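Local coordinates for DNA endonuclease i-cvui (PDB 5A74) that cleaves DNA as a LAGLIDADG homing endonuclease, recognising its long target sequence so that its intron can spread, at a contact of chain A with DNA. Numbering follows the deposited sequence.

A contact of chain A with DNA. Residues 48, 70, 72, 74, 78. With nucleotides of chain B; nucleotides of chain C; nucleotides of chain D.
Arg70 and Arg72 face guanines DG8 of chain C and DG1 of chain D in the major groove, where strands 68-71 and 76-82 of this LAGLIDADG homing endonuclease, and the turn between them, read its target. Arg70 meets DG8 end-on, NH1 donating to N7 at 2.9 Å and NH2 to O6 at 2.6 Å; two parallel donors suit the two acceptors of a guanine Hoogsteen edge. Its NE and NH2 also reach Glu78 OE1 from one face of the carboxylate, which probably limits rotation of the guanidinium.

Followed outward, Arg72 begins with CB 3.8 Å from the methyl C7 of DT9 of chain C. Its chain bends at chi3 (-72°), and CD passes near the thymine O4, bringing one face of the guanidinium over C4 of that base, offset toward the rim. NE points its N-H toward Asp74 OD1, not O4; NH1 turns to Glu78 OE2, and NH2 gives a strongly bent bond to DG1 O6 (2.8 Å, 124° at H). Asp74 OD2 receives NH2 on its syn lone pair almost straight, and a water links the same oxygen to N4 of DC14 of chain B. An alanine in place of Arg72 would probably leave DG1 O6 without this donor and the Asp74 carboxylate without its cationic mate.

Glu78 OE2, an acceptor suited to adenine, takes the amino N6 of DA2 of chain D at 2.8 Å. Flat and apolar, Phe48 turns a ring face to the C8 edge of DG1, edge-to-face with the planes at 58°, which suits a C-H and not a polar partner, while CZ approaches DA2 N7.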
loop_
_atom_site.group_PDB
_atom_site.type_symbol
_atom_site.label_atom_id
_atom_site.label_comp_id
_atom_site.label_asym_id
_atom_site.label_seq_id
_atom_site.Cartn_x
_atom_site.Cartn_y
_atom_site.Cartn_z
ATOM N N PHE A 48 -6.770 4.810 2.237
ATOM C CA PHE A 48 -7.606 4.829 1.045
ATOM C C PHE A 48 -7.672 3.445 0.425
ATOM O O PHE A 48 -6.672 2.723 0.387
ATOM C CB PHE A 48 -7.024 5.803 0.020
ATOM C CG PHE A 48 -6.612 7.116 0.608
ATOM C CD1 PHE A 48 -5.342 7.282 1.150
ATOM C CD2 PHE A 48 -7.496 8.183 0.630
ATOM C CE1 PHE A 48 -4.960 8.494 1.709
ATOM C CE2 PHE A 48 -7.122 9.396 1.176
ATOM C CZ PHE A 48 -5.847 9.554 1.719
ATOM N N ARG A 70 -15.856 6.387 5.458
ATOM C CA ARG A 70 -16.835 6.976 4.531
ATOM C C ARG A 70 -16.651 6.451 3.099
ATOM O O ARG A 70 -15.587 5.918 2.752
ATOM C CB ARG A 70 -16.691 8.498 4.483
ATOM C CG ARG A 70 -15.417 8.956 3.767
ATOM C CD ARG A 70 -15.518 10.384 3.267
ATOM N NE ARG A 70 -14.218 10.929 2.870
ATOM C CZ ARG A 70 -14.041 11.747 1.835
ATOM N NH1 ARG A 70 -15.086 12.108 1.089
ATOM N NH2 ARG A 70 -12.831 12.216 1.550
ATOM N N ARG A 72 -16.576 7.979 -0.770
ATOM C CA ARG A 72 -16.518 9.147 -1.634
ATOM C C ARG A 72 -17.355 8.926 -2.852
ATOM O O ARG A 72 -17.655 7.836 -3.187
ATOM C CB ARG A 72 -15.113 9.514 -2.071
ATOM C CG ARG A 72 -13.965 8.946 -1.314
ATOM C CD ARG A 72 -12.744 9.831 -1.395
ATOM N NE ARG A 72 -12.114 9.819 -2.682
ATOM C CZ ARG A 72 -10.820 9.731 -2.924
ATOM N NH1 ARG A 72 -9.934 9.619 -1.991
ATOM N NH2 ARG A 72 -10.427 9.714 -4.145
ATOM N N ASP A 74 -16.736 8.946 -5.834
ATOM C CA ASP A 74 -15.928 8.599 -7.005
ATOM C C ASP A 74 -15.412 7.157 -7.010
ATOM O O ASP A 74 -14.409 6.865 -7.662
ATOM C CB ASP A 74 -14.744 9.570 -7.144
ATOM C CG ASP A 74 -13.675 9.361 -6.074
ATOM O OD1 ASP A 74 -13.938 8.661 -5.070
ATOM O OD2 ASP A 74 -12.563 9.916 -6.237
ATOM N N GLU A 78 -12.701 5.697 2.295
ATOM C CA GLU A 78 -11.657 6.255 3.157
ATOM C C GLU A 78 -11.873 5.910 4.619
ATOM O O GLU A 78 -13.001 5.987 5.125
ATOM C CB GLU A 78 -11.636 7.782 3.060
ATOM C CG GLU A 78 -10.902 8.340 1.873
ATOM C CD GLU A 78 -10.710 9.837 1.988
ATOM O OE1 GLU A 78 -11.174 10.434 2.996
ATOM O OE2 GLU A 78 -10.089 10.408 1.064
ATOM P P DC B 14 -6.784 1.036 -4.089
ATOM O OP1 DC B 14 -5.683 0.261 -3.461
ATOM O OP2 DC B 14 -8.151 0.462 -4.057
ATOM O "O5'" DC B 14 -6.886 2.506 -3.440
ATOM C "C5'" DC B 14 -5.771 3.143 -2.812
ATOM C "C4'" DC B 14 -4.851 3.807 -3.821
ATOM O "O4'" DC B 14 -5.587 4.672 -4.726
ATOM C "C3'" DC B 14 -3.778 4.705 -3.221
ATOM O "O3'" DC B 14 -2.575 4.467 -3.922
ATOM C "C2'" DC B 14 -4.281 6.132 -3.475
ATOM C "C1'" DC B 14 -4.881 5.902 -4.852
ATOM N N1 DC B 14 -5.825 6.917 -5.451
ATOM C C2 DC B 14 -5.411 8.207 -5.822
ATOM O O2 DC B 14 -4.236 8.549 -5.621
ATOM N N3 DC B 14 -6.312 9.054 -6.387
ATOM C C4 DC B 14 -7.570 8.646 -6.597
ATOM N N4 DC B 14 -8.438 9.498 -7.155
ATOM C C5 DC B 14 -8.008 7.342 -6.236
ATOM C C6 DC B 14 -7.115 6.522 -5.678
ATOM P P DG C 8 -20.454 14.997 -1.702
ATOM O OP1 DG C 8 -21.794 15.512 -2.094
ATOM O OP2 DG C 8 -20.189 13.539 -1.759
ATOM O "O5'" DG C 8 -19.299 15.715 -2.554
ATOM C "C5'" DG C 8 -19.080 17.118 -2.465
ATOM C "C4'" DG C 8 -17.900 17.505 -3.334
ATOM O "O4'" DG C 8 -16.664 17.372 -2.581
ATOM C "C3'" DG C 8 -17.728 16.689 -4.621
ATOM O "O3'" DG C 8 -17.457 17.624 -5.668
ATOM C "C2'" DG C 8 -16.552 15.758 -4.302
ATOM C "C1'" DG C 8 -15.729 16.581 -3.307
ATOM N N9 DG C 8 -14.946 15.803 -2.336
ATOM C C8 DG C 8 -15.343 14.687 -1.630
ATOM N N7 DG C 8 -14.424 14.224 -0.823
ATOM C C5 DG C 8 -13.343 15.090 -0.988
ATOM C C6 DG C 8 -12.064 15.087 -0.371
ATOM O O6 DG C 8 -11.606 14.299 0.474
ATOM N N1 DG C 8 -11.274 16.135 -0.824
ATOM C C2 DG C 8 -11.674 17.063 -1.761
ATOM N N2 DG C 8 -10.772 18.004 -2.084
ATOM N N3 DG C 8 -12.869 17.080 -2.340
ATOM C C4 DG C 8 -13.652 16.065 -1.912
ATOM P P DT C 9 -17.058 17.132 -7.148
ATOM O OP1 DT C 9 -17.442 18.217 -8.085
ATOM O OP2 DT C 9 -17.601 15.764 -7.334
ATOM O "O5'" DT C 9 -15.451 17.065 -7.128
ATOM C "C5'" DT C 9 -14.688 18.272 -6.983
ATOM C "C4'" DT C 9 -13.209 18.058 -7.296
ATOM O "O4'" DT C 9 -12.538 17.415 -6.179
ATOM C "C3'" DT C 9 -12.894 17.161 -8.498
ATOM O "O3'" DT C 9 -11.646 17.549 -9.032
ATOM C "C2'" DT C 9 -12.738 15.793 -7.837
ATOM C "C1'" DT C 9 -11.892 16.239 -6.648
ATOM N N1 DT C 9 -11.789 15.251 -5.531
ATOM C C2 DT C 9 -10.654 15.238 -4.729
ATOM O O2 DT C 9 -9.698 15.995 -4.863
ATOM N N3 DT C 9 -10.675 14.295 -3.734
ATOM C C4 DT C 9 -11.679 13.386 -3.473
ATOM O O4 DT C 9 -11.573 12.592 -2.544
ATOM C C5 DT C 9 -12.830 13.456 -4.354
ATOM C C7 DT C 9 -13.987 12.524 -4.172
ATOM C C6 DT C 9 -12.833 14.372 -5.332
ATOM P P DC C 10 -11.519 18.083 -10.542
ATOM O OP1 DC C 10 -12.425 19.255 -10.658
ATOM O OP2 DC C 10 -11.666 16.914 -11.447
ATOM O "O5'" DC C 10 -9.991 18.572 -10.631
ATOM C "C5'" DC C 10 -9.525 19.575 -9.736
ATOM C "C4'" DC C 10 -8.137 19.248 -9.210
ATOM O "O4'" DC C 10 -8.219 18.180 -8.228
ATOM C "C3'" DC C 10 -7.113 18.801 -10.254
ATOM O "O3'" DC C 10 -5.876 19.481 -10.036
ATOM C "C2'" DC C 10 -6.969 17.300 -10.001
ATOM C "C1'" DC C 10 -7.244 17.185 -8.505
ATOM N N1 DC C 10 -7.791 15.851 -8.078
ATOM C C2 DC C 10 -7.137 15.078 -7.103
ATOM O O2 DC C 10 -6.093 15.496 -6.587
ATOM N N3 DC C 10 -7.670 13.884 -6.742
ATOM C C4 DC C 10 -8.805 13.457 -7.302
ATOM N N4 DC C 10 -9.299 12.278 -6.905
ATOM C C5 DC C 10 -9.478 14.230 -8.293
ATOM C C6 DC C 10 -8.944 15.405 -8.647
ATOM O OP3 DG D 1 1.046 6.380 -2.124
ATOM P P DG D 1 -0.113 5.765 -2.820
ATOM O OP1 DG D 1 -0.306 6.484 -4.095
ATOM O OP2 DG D 1 0.152 4.318 -2.888
ATOM O "O5'" DG D 1 -1.421 5.946 -1.903
ATOM C "C5'" DG D 1 -1.396 6.808 -0.779
ATOM C "C4'" DG D 1 -1.277 8.250 -1.227
ATOM O "O4'" DG D 1 -2.396 8.628 -2.066
ATOM C "C3'" DG D 1 -1.224 9.288 -0.114
ATOM O "O3'" DG D 1 -0.087 10.065 -0.414
ATOM C "C2'" DG D 1 -2.537 10.062 -0.250
ATOM C "C1'" DG D 1 -2.803 9.949 -1.744
ATOM N N9 DG D 1 -4.197 10.069 -2.178
ATOM C C8 DG D 1 -5.261 9.289 -1.781
ATOM N N7 DG D 1 -6.389 9.607 -2.357
ATOM C C5 DG D 1 -6.064 10.655 -3.207
ATOM C C6 DG D 1 -6.889 11.398 -4.086
ATOM O O6 DG D 1 -8.112 11.261 -4.291
ATOM N N1 DG D 1 -6.168 12.384 -4.767
ATOM C C2 DG D 1 -4.816 12.614 -4.613
ATOM N N2 DG D 1 -4.284 13.606 -5.361
ATOM N N3 DG D 1 -4.035 11.909 -3.785
ATOM C C4 DG D 1 -4.721 10.949 -3.115
ATOM P P DA D 2 0.448 11.147 0.637
ATOM O OP1 DA D 2 1.782 11.616 0.155
ATOM O OP2 DA D 2 0.342 10.550 1.998
ATOM O "O5'" DA D 2 -0.602 12.355 0.492
ATOM C "C5'" DA D 2 -0.508 13.154 -0.689
ATOM C "C4'" DA D 2 -1.554 14.253 -0.732
ATOM O "O4'" DA D 2 -2.901 13.736 -0.873
ATOM C "C3'" DA D 2 -1.594 15.142 0.498
ATOM O "O3'" DA D 2 -1.395 16.453 0.013
ATOM C "C2'" DA D 2 -2.991 14.940 1.086
ATOM C "C1'" DA D 2 -3.770 14.612 -0.179
ATOM N N9 DA D 2 -5.076 13.965 0.012
ATOM C C8 DA D 2 -5.505 13.140 1.026
ATOM N N7 DA D 2 -6.754 12.730 0.890
ATOM C C5 DA D 2 -7.180 13.311 -0.297
ATOM C C6 DA D 2 -8.404 13.266 -1.016
ATOM N N6 DA D 2 -9.499 12.577 -0.640
ATOM N N1 DA D 2 -8.467 13.972 -2.170
ATOM C C2 DA D 2 -7.383 14.663 -2.569
ATOM N N3 DA D 2 -6.184 14.782 -1.982
ATOM C C4 DA D 2 -6.150 14.075 -0.842
HETATM O O HOH W 1 -10.864 8.100 -7.919
#